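Local coordinates for protein intron-associated endonuclease 1 (Enterobacteria phage T4, PDB 1MK0) that supplies the GIY-YIG catalytic domain of an intron-encoded endonuclease that cuts DNA, probably helping its intron to spread, at residues G19-K22 against K26-K29; R30-L35 against F56-L61; E73-W78 against A92-G97. The protein carries 1 engineered substitution. All coordinates share one frame; numbering follows the deposited sequence.

Three contacts of differing chemistry join the helices, sheet and C-terminal tail of this alpha/beta domain. Contacts 1 and 2 share helix 24-37, which packs first on edge strand 16-21 and then on the other edge strand, 56-63, of the same antiparallel sheet; W28 from the first touches C58 and I60 from the second. Contact 1 is partly buried and combines a small methyl-methylene contact with citrate binding, whereas contact 2 is apolar and lies at the surface. Contact 3, also partly buried, ties the C-terminal tail to helix 68-81 with a direct hydrogen bond and waters, and meets contact 2 where L61 packs against W78.

Contact 1. Residues G19-K22 against K26-K29; sequences GSAK and KRWK. With CIT (citric acid), chain B.
A21 and R27 make the direct apolar touch between strand 16-21 and helix 24-37, with A21 CB 3.5 Å from R27 CB. The methyl also packs against R27 CG, so it meets the aliphatic root of the arginine and not its charged end. CG stands anti to the backbone N (chi1 -175°), and a bend at the next bond carries the guanidinium past A21 toward S20 and a bound citrate, probably taken from the crystallisation liquor.

Polar contacts converge on that anion from both segments. R27 turns the edge of its guanidinium to one carboxylate: NH2 donates to citrate O1 at 3.1 Å, and NE reaches the same oxygen in a weak hydrogen bond of 3.3 Å. A different carboxylate takes the strand's backbone, S20 N donating to citrate O6 over 2.9 Å. Y17 OH and T95 N hold the ligand as well.

Around this, Y6 of strand 4-10 touches A21 and R27, and its ring meets that of W28 edge-to-face. The strand N-H and the guanidinium edge thus approach the same anion from two segments, each taking its own carboxylate. Donors converging like this suit an oxygen-rich anion, and, in a domain that acts on DNA, they are consistent with a place where a phosphate might bind, although citrate alone does not prove this.

Contact 2. Residues R30-L35 against F56-L61; sequences RHFKDL and FECSIL
Helix 24-37 and edge strand 56-63 come closest here at the CA atoms of F32 and F56, 9.8 Å apart, a gap that side chains bridge. This is the alpha/beta layering of the GIY-YIG domain, in which helices lie against a three-stranded antiparallel sheet. F32 spans the gap from the helix, its ring directed into the angle between two residues of the strand that point the same way, F56 and C58.

The two phenylalanine rings cross obliquely and do not stack. F32 presents its rim, with CE1 coming within 4.1 Å of F56 CD1, while CZ lies equally close to F56 CB. F56 has its CG beside the backbone N (chi1 -55°), which sets the ring against L45 and S48 of helix 43-52. One strand residue therefore touches two helices.

L35, a turn of helix on, touches L45 and F49 of helix 43-52, and H31 turns to the sheet, where its NE2 is hydrogen-bonded to Y6 OH. The contact itself has no hydrogen bond across it and lies near the surface.

Next along the F32 rim, at CE2 and CZ, comes a sulfur-aromatic contact with C58, whose SG lies 3.9 Å from F32 CE2. From the centroid of the F32 ring C58 SG is 5.1 Å away and 78° off the normal, so the sulfur meets the ring edge.

Contact 3. Residues E73-W78 against A92-G97; sequences ERANFW and ADATFG. Engineered in segment 73-78: A75 (natural residue Glu).
N76 reaches from helix 68-81 to the backbone of A94 in the C-terminal tail, and its amide uses both ends, OD1 as acceptor and ND2 as donor. Its CG lies beside the backbone N, opposite the carbonyl carbon (chi1 -80°), which brings the amide to the tail. OD1 accepts the N-H of A94 at 2.8 Å in a nearly straight bond (166° at the hydrogen). ND2 gives a hydrogen to a water 3.0 Å away, which in turn donates to the A94 carbonyl oxygen. A donor at OD1 and an accepting water at ND2, itself bonded to A94 O, together set which way round the amide lies.

D93 comes across this group at about a right angle, its carboxylate plane turned 71° from the amide. It meets N76 through its methylene, D93 CB being 3.2 Å from N76 OD1. The acid itself is salt-bridged from OD1 to K85 NZ; a second water, 3.1 Å from D93 OD1, also donates to the backbone oxygen of N76.

Beside the polar pair, the methyls of A75 and A94 press together at 3.4 Å between their CB atoms, closer than carbons usually pack. A75 is an engineered residue, glutamate in the natural protein.

A94 also rests on I79 of the same helix, and farther along F96 packs on I71 and I72 while stacking with Y66. The tail beside A94 borders the citrate pocket, T95 N being hydrogen-bonded to the ligand. R74, A75 and W78 touch I5 of strand 4-10, and A75 meets both the tail and that strand.

Contact 1. Residues G19-K22 against K26-K29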
loop_
_atom_site.group_PDB
_atom_site.type_symbol
_atom_site.label_atom_id
_atom_site.label_comp_id
_atom_site.label_asym_id
_atom_site.label_seq_id
_atom_site.Cartn_x
_atom_site.Cartn_y
_atom_site.Cartn_z
ATOM N N GLY A 19 3.162 -0.603 -0.318
ATOM C CA GLY A 19 3.600 0.307 0.725
ATOM C C GLY A 19 4.602 -0.333 1.664
ATOM O O GLY A 19 4.980 -1.484 1.484
ATOM N N SER A 20 5.041 0.426 2.665
ATOM C CA SER A 20 5.998 -0.079 3.644
ATOM C C SER A 20 5.463 0.221 5.037
ATOM O O SER A 20 4.745 1.200 5.233
ATOM C CB SER A 20 7.363 0.584 3.447
ATOM O OG SER A 20 7.280 1.992 3.592
ATOM N N ALA A 21 5.801 -0.614 6.011
ATOM C CA ALA A 21 5.299 -0.385 7.358
ATOM C C ALA A 21 6.240 -0.814 8.465
ATOM O O ALA A 21 7.025 -1.754 8.307
ATOM C CB ALA A 21 3.964 -1.096 7.529
ATOM N N LYS A 22 6.147 -0.105 9.587
ATOM C CA LYS A 22 6.929 -0.421 10.775
ATOM C C LYS A 22 6.213 -1.633 11.377
ATOM O O LYS A 22 6.839 -2.516 11.962
ATOM C CB LYS A 22 6.923 0.760 11.750
ATOM C CG LYS A 22 7.608 0.481 13.086
ATOM C CD LYS A 22 9.072 0.089 12.915
ATOM C CE LYS A 22 9.718 -0.233 14.257
ATOM N NZ LYS A 22 11.119 -0.717 14.108
ATOM N N LYS A 26 -1.051 -2.699 11.966
ATOM C CA LYS A 26 -1.453 -1.346 12.320
ATOM C C LYS A 26 -1.480 -0.417 11.119
ATOM O O LYS A 26 -2.352 0.447 11.020
ATOM C CB LYS A 26 -0.537 -0.800 13.413
ATOM C CG LYS A 26 -0.759 -1.510 14.735
ATOM C CD LYS A 26 0.172 -1.033 15.820
ATOM C CE LYS A 26 -0.156 -1.747 17.121
ATOM N NZ LYS A 26 0.775 -1.386 18.214
ATOM N N ARG A 27 -0.542 -0.595 10.194
ATOM C CA ARG A 27 -0.521 0.261 9.014
ATOM C C ARG A 27 -1.777 0.027 8.183
ATOM O O ARG A 27 -2.381 0.973 7.677
ATOM C CB ARG A 27 0.711 -0.016 8.147
ATOM C CG ARG A 27 0.829 0.935 6.957
ATOM C CD ARG A 27 1.133 2.346 7.435
ATOM N NE ARG A 27 1.032 3.365 6.389
ATOM C CZ ARG A 27 -0.096 3.972 6.032
ATOM N NH1 ARG A 27 -1.245 3.666 6.626
ATOM N NH2 ARG A 27 -0.067 4.925 5.111
ATOM N N TRP A 28 -2.163 -1.239 8.045
ATOM C CA TRP A 28 -3.343 -1.589 7.268
ATOM C C TRP A 28 -4.602 -1.026 7.914
ATOM O O TRP A 28 -5.503 -0.558 7.223
ATOM C CB TRP A 28 -3.460 -3.109 7.117
ATOM C CG TRP A 28 -2.315 -3.730 6.364
ATOM C CD1 TRP A 28 -1.502 -3.115 5.455
ATOM C CD2 TRP A 28 -1.879 -5.093 6.433
ATOM N NE1 TRP A 28 -0.585 -4.009 4.955
ATOM C CE2 TRP A 28 -0.793 -5.231 5.537
ATOM C CE3 TRP A 28 -2.300 -6.213 7.162
ATOM C CZ2 TRP A 28 -0.122 -6.445 5.353
ATOM C CZ3 TRP A 28 -1.632 -7.421 6.978
ATOM C CH2 TRP A 28 -0.555 -7.526 6.080
ATOM N N LYS A 29 -4.663 -1.079 9.241
ATOM C CA LYS A 29 -5.814 -0.552 9.954
ATOM C C LYS A 29 -5.904 0.939 9.694
ATOM O O LYS A 29 -6.991 1.481 9.490
ATOM C CB LYS A 29 -5.684 -0.803 11.460
ATOM C CG LYS A 29 -5.869 -2.254 11.866
ATOM C CD LYS A 29 -5.925 -2.394 13.377
ATOM C CE LYS A 29 -6.218 -3.827 13.794
ATOM N NZ LYS A 29 -6.390 -3.950 15.271
HETATM C C1 CIT B . 2.715 6.324 3.785
HETATM O O1 CIT B . 2.966 5.451 4.704
HETATM O O2 CIT B . 2.098 7.403 4.105
HETATM C C2 CIT B . 3.187 5.971 2.346
HETATM C C3 CIT B . 3.501 4.501 1.963
HETATM O O7 CIT B . 4.768 4.090 2.615
HETATM C C4 CIT B . 3.629 4.302 0.477
HETATM C C5 CIT B . 4.572 5.187 -0.241
HETATM O O3 CIT B . 5.776 5.056 -0.301
HETATM O O4 CIT B . 4.109 6.162 -0.838
HETATM C C6 CIT B . 2.526 3.436 2.535
HETATM O O5 CIT B . 1.301 3.696 2.289
HETATM O O6 CIT B . 3.107 2.520 3.156
#

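Contact 2. Residues R30-L35 against F56-L61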
loop_
_atom_site.group_PDB
_atom_site.type_symbol
_atom_site.label_atom_id
_atom_site.label_comp_id
_atom_site.label_asym_id
_atom_site.label_seq_id
_atom_site.Cartn_x
_atom_site.Cartn_y
_atom_site.Cartn_z
ATOM N N ARG A 30 -4.751 1.603 9.688
ATOM C CA ARG A 30 -4.716 3.043 9.455
ATOM C C ARG A 30 -5.196 3.405 8.055
ATOM O O ARG A 30 -5.870 4.416 7.867
ATOM C CB ARG A 30 -3.305 3.593 9.678
ATOM C CG ARG A 30 -3.181 5.082 9.380
ATOM C CD ARG A 30 -2.112 5.730 10.240
ATOM N NE ARG A 30 -0.777 5.205 9.982
ATOM C CZ ARG A 30 0.083 5.729 9.113
ATOM N NH1 ARG A 30 -0.250 6.801 8.408
ATOM N NH2 ARG A 30 1.285 5.187 8.962
ATOM N N HIS A 31 -4.847 2.580 7.073
ATOM C CA HIS A 31 -5.269 2.828 5.698
ATOM C C HIS A 31 -6.782 2.881 5.584
ATOM O O HIS A 31 -7.333 3.780 4.958
ATOM C CB HIS A 31 -4.765 1.726 4.769
ATOM C CG HIS A 31 -3.378 1.950 4.261
ATOM N ND1 HIS A 31 -3.041 3.032 3.478
ATOM C CD2 HIS A 31 -2.248 1.217 4.400
ATOM C CE1 HIS A 31 -1.762 2.954 3.151
ATOM N NE2 HIS A 31 -1.259 1.862 3.698
ATOM N N PHE A 32 -7.454 1.906 6.180
ATOM C CA PHE A 32 -8.900 1.865 6.093
ATOM C C PHE A 32 -9.588 2.923 6.940
ATOM O O PHE A 32 -10.662 3.395 6.579
ATOM C CB PHE A 32 -9.388 0.449 6.401
ATOM C CG PHE A 32 -8.900 -0.567 5.405
ATOM C CD1 PHE A 32 -9.241 -0.455 4.061
ATOM C CD2 PHE A 32 -8.055 -1.598 5.796
ATOM C CE1 PHE A 32 -8.744 -1.355 3.117
ATOM C CE2 PHE A 32 -7.550 -2.505 4.862
ATOM C CZ PHE A 32 -7.894 -2.381 3.520
ATOM N N LYS A 33 -8.975 3.315 8.054
ATOM C CA LYS A 33 -9.557 4.375 8.871
ATOM C C LYS A 33 -9.490 5.656 8.047
ATOM O O LYS A 33 -10.420 6.462 8.043
ATOM C CB LYS A 33 -8.771 4.564 10.169
ATOM C CG LYS A 33 -9.040 3.508 11.224
ATOM C CD LYS A 33 -8.395 3.895 12.542
ATOM C CE LYS A 33 -8.705 2.881 13.633
ATOM N NZ LYS A 33 -8.098 3.273 14.936
ATOM N N ASP A 34 -8.376 5.833 7.345
ATOM C CA ASP A 34 -8.183 7.010 6.508
ATOM C C ASP A 34 -9.153 7.044 5.337
ATOM O O ASP A 34 -9.716 8.094 5.019
ATOM C CB ASP A 34 -6.745 7.056 5.980
ATOM C CG ASP A 34 -5.752 7.515 7.030
ATOM O OD1 ASP A 34 -6.165 7.759 8.186
ATOM O OD2 ASP A 34 -4.553 7.639 6.696
ATOM N N LEU A 35 -9.341 5.898 4.691
ATOM C CA LEU A 35 -10.248 5.816 3.552
ATOM C C LEU A 35 -11.675 6.146 3.977
ATOM O O LEU A 35 -12.416 6.799 3.242
ATOM C CB LEU A 35 -10.173 4.419 2.924
ATOM C CG LEU A 35 -8.863 4.163 2.166
ATOM C CD1 LEU A 35 -8.688 2.680 1.897
ATOM C CD2 LEU A 35 -8.866 4.951 0.863
ATOM N N PHE A 56 -10.716 -5.102 -0.364
ATOM C CA PHE A 56 -9.288 -5.375 -0.486
ATOM C C PHE A 56 -8.742 -6.499 0.380
ATOM O O PHE A 56 -9.335 -6.878 1.391
ATOM C CB PHE A 56 -8.488 -4.102 -0.187
ATOM C CG PHE A 56 -8.883 -2.927 -1.032
ATOM C CD1 PHE A 56 -9.982 -2.147 -0.690
ATOM C CD2 PHE A 56 -8.182 -2.624 -2.193
ATOM C CE1 PHE A 56 -10.380 -1.081 -1.495
ATOM C CE2 PHE A 56 -8.573 -1.559 -3.004
ATOM C CZ PHE A 56 -9.674 -0.788 -2.654
ATOM N N GLU A 57 -7.591 -7.015 -0.046
ATOM C CA GLU A 57 -6.865 -8.069 0.650
ATOM C C GLU A 57 -5.446 -7.567 0.876
ATOM O O GLU A 57 -4.771 -7.159 -0.070
ATOM C CB GLU A 57 -6.800 -9.343 -0.190
ATOM C CG GLU A 57 -7.981 -10.274 -0.042
ATOM C CD GLU A 57 -7.752 -11.598 -0.750
ATOM O OE1 GLU A 57 -6.732 -12.260 -0.457
ATOM O OE2 GLU A 57 -8.588 -11.978 -1.596
ATOM N N CYS A 58 -5.000 -7.596 2.126
ATOM C CA CYS A 58 -3.656 -7.146 2.466
ATOM C C CYS A 58 -2.732 -8.343 2.651
ATOM O O CYS A 58 -3.088 -9.310 3.322
ATOM C CB CYS A 58 -3.681 -6.328 3.760
ATOM S SG CYS A 58 -4.687 -4.826 3.702
ATOM N N SER A 59 -1.548 -8.280 2.051
ATOM C CA SER A 59 -0.579 -9.360 2.190
ATOM C C SER A 59 0.834 -8.796 2.248
ATOM O O SER A 59 1.095 -7.695 1.766
ATOM C CB SER A 59 -0.704 -10.359 1.033
ATOM O OG SER A 59 -0.509 -9.742 -0.222
ATOM N N ILE A 60 1.738 -9.550 2.856
ATOM C CA ILE A 60 3.126 -9.129 2.981
ATOM C C ILE A 60 3.902 -9.534 1.739
ATOM O O ILE A 60 3.775 -10.661 1.261
ATOM C CB ILE A 60 3.795 -9.792 4.205
ATOM C CG1 ILE A 60 3.107 -9.325 5.488
ATOM C CG2 ILE A 60 5.281 -9.467 4.231
ATOM C CD1 ILE A 60 3.554 -10.069 6.730
ATOM N N LEU A 61 4.692 -8.609 1.206
ATOM C CA LEU A 61 5.511 -8.911 0.041
ATOM C C LEU A 61 6.890 -9.323 0.539
ATOM O O LEU A 61 7.458 -10.311 0.077
ATOM C CB LEU A 61 5.633 -7.688 -0.874
ATOM C CG LEU A 61 4.364 -7.220 -1.596
ATOM C CD1 LEU A 61 4.684 -5.991 -2.423
ATOM C CD2 LEU A 61 3.825 -8.327 -2.482
#

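Contact 3. Residues E73-W78 against A92-G97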
loop_
_atom_site.group_PDB
_atom_site.type_symbol
_atom_site.label_atom_id
_atom_site.label_comp_id
_atom_site.label_asym_id
_atom_site.label_seq_id
_atom_site.Cartn_x
_atom_site.Cartn_y
_atom_site.Cartn_z
ATOM N N GLU A 73 14.347 1.400 -1.422
ATOM C CA GLU A 73 14.780 0.608 -2.567
ATOM C C GLU A 73 13.850 -0.567 -2.845
ATOM O O GLU A 73 13.461 -0.802 -3.989
ATOM C CB GLU A 73 16.199 0.083 -2.357
ATOM C CG GLU A 73 16.726 -0.680 -3.564
ATOM C CD GLU A 73 18.160 -1.136 -3.397
ATOM O OE1 GLU A 73 18.998 -0.322 -2.958
ATOM O OE2 GLU A 73 18.449 -2.306 -3.719
ATOM N N ARG A 74 13.491 -1.302 -1.799
ATOM C CA ARG A 74 12.615 -2.455 -1.956
ATOM C C ARG A 74 11.178 -2.065 -2.273
ATOM O O ARG A 74 10.492 -2.767 -3.017
ATOM C CB ARG A 74 12.666 -3.335 -0.704
ATOM C CG ARG A 74 14.045 -3.931 -0.456
ATOM C CD ARG A 74 14.568 -4.640 -1.702
ATOM N NE ARG A 74 13.784 -5.825 -2.035
ATOM C CZ ARG A 74 13.841 -6.446 -3.209
ATOM N NH1 ARG A 74 14.636 -5.993 -4.166
ATOM N NH2 ARG A 74 13.115 -7.535 -3.422
ATOM N N ALA A 75 10.713 -0.956 -1.706
ATOM C CA ALA A 75 9.358 -0.500 -1.988
ATOM C C ALA A 75 9.277 -0.132 -3.469
ATOM O O ALA A 75 8.324 -0.497 -4.160
ATOM C CB ALA A 75 9.013 0.705 -1.126
ATOM N N ASN A 76 10.283 0.589 -3.961
ATOM C CA ASN A 76 10.286 0.977 -5.369
ATOM C C ASN A 76 10.427 -0.227 -6.279
ATOM O O ASN A 76 9.888 -0.240 -7.384
ATOM C CB ASN A 76 11.388 1.991 -5.660
ATOM C CG ASN A 76 10.999 3.394 -5.252
ATOM O OD1 ASN A 76 9.834 3.778 -5.365
ATOM N ND2 ASN A 76 11.968 4.173 -4.797
ATOM N N PHE A 77 11.151 -1.244 -5.823
ATOM C CA PHE A 77 11.299 -2.450 -6.622
ATOM C C PHE A 77 9.920 -3.048 -6.869
ATOM O O PHE A 77 9.563 -3.359 -8.003
ATOM C CB PHE A 77 12.151 -3.495 -5.899
ATOM C CG PHE A 77 12.121 -4.843 -6.561
ATOM C CD1 PHE A 77 12.847 -5.079 -7.722
ATOM C CD2 PHE A 77 11.308 -5.857 -6.063
ATOM C CE1 PHE A 77 12.763 -6.301 -8.380
ATOM C CE2 PHE A 77 11.214 -7.081 -6.710
ATOM C CZ PHE A 77 11.944 -7.304 -7.875
ATOM N N TRP A 78 9.148 -3.214 -5.798
ATOM C CA TRP A 78 7.817 -3.795 -5.916
ATOM C C TRP A 78 6.816 -2.925 -6.660
ATOM O O TRP A 78 5.946 -3.449 -7.353
ATOM C CB TRP A 78 7.284 -4.174 -4.533
ATOM C CG TRP A 78 7.962 -5.405 -4.012
ATOM C CD1 TRP A 78 8.808 -5.497 -2.943
ATOM C CD2 TRP A 78 7.900 -6.713 -4.589
ATOM N NE1 TRP A 78 9.280 -6.785 -2.822
ATOM C CE2 TRP A 78 8.737 -7.551 -3.822
ATOM C CE3 TRP A 78 7.216 -7.257 -5.685
ATOM C CZ2 TRP A 78 8.913 -8.906 -4.116
ATOM C CZ3 TRP A 78 7.391 -8.604 -5.978
ATOM C CH2 TRP A 78 8.234 -9.413 -5.196
ATOM N N ALA A 92 2.969 7.744 -6.810
ATOM C CA ALA A 92 4.349 8.161 -7.017
ATOM C C ALA A 92 5.281 7.099 -6.461
ATOM O O ALA A 92 4.826 6.094 -5.924
ATOM C CB ALA A 92 4.602 9.493 -6.323
ATOM N N ASP A 93 6.584 7.310 -6.607
ATOM C CA ASP A 93 7.531 6.349 -6.069
ATOM C C ASP A 93 7.459 6.391 -4.551
ATOM O O ASP A 93 6.858 7.297 -3.971
ATOM C CB ASP A 93 8.954 6.639 -6.548
ATOM C CG ASP A 93 9.170 6.225 -7.989
ATOM O OD1 ASP A 93 8.534 5.239 -8.423
ATOM O OD2 ASP A 93 9.983 6.870 -8.679
ATOM N N ALA A 94 8.082 5.409 -3.916
ATOM C CA ALA A 94 8.057 5.272 -2.464
ATOM C C ALA A 94 8.631 6.394 -1.614
ATOM O O ALA A 94 9.575 7.082 -2.002
ATOM C CB ALA A 94 8.722 3.956 -2.074
ATOM N N THR A 95 8.034 6.559 -0.437
ATOM C CA THR A 95 8.470 7.545 0.542
ATOM C C THR A 95 8.726 6.766 1.833
ATOM O O THR A 95 8.334 5.601 1.944
ATOM C CB THR A 95 7.395 8.623 0.791
ATOM O OG1 THR A 95 7.896 9.588 1.726
ATOM C CG2 THR A 95 6.130 8.003 1.346
ATOM N N PHE A 96 9.379 7.396 2.802
ATOM C CA PHE A 96 9.690 6.725 4.060
ATOM C C PHE A 96 9.323 7.570 5.274
ATOM O O PHE A 96 9.296 8.799 5.200
ATOM C CB PHE A 96 11.186 6.398 4.111
ATOM C CG PHE A 96 11.599 5.628 5.332
ATOM C CD1 PHE A 96 11.349 4.264 5.430
ATOM C CD2 PHE A 96 12.231 6.272 6.392
ATOM C CE1 PHE A 96 11.724 3.552 6.567
ATOM C CE2 PHE A 96 12.609 5.571 7.530
ATOM C CZ PHE A 96 12.356 4.207 7.620
ATOM N N GLY A 97 9.039 6.900 6.387
ATOM C CA GLY A 97 8.702 7.601 7.615
ATOM C C GLY A 97 7.262 8.057 7.732
ATOM O O GLY A 97 6.480 7.841 6.782
ATOM O OXT GLY A 97 6.915 8.636 8.783
HETATM O O HOH W 1 11.467 7.008 -4.055
HETATM O O HOH W 2 9.373 2.263 -8.770
#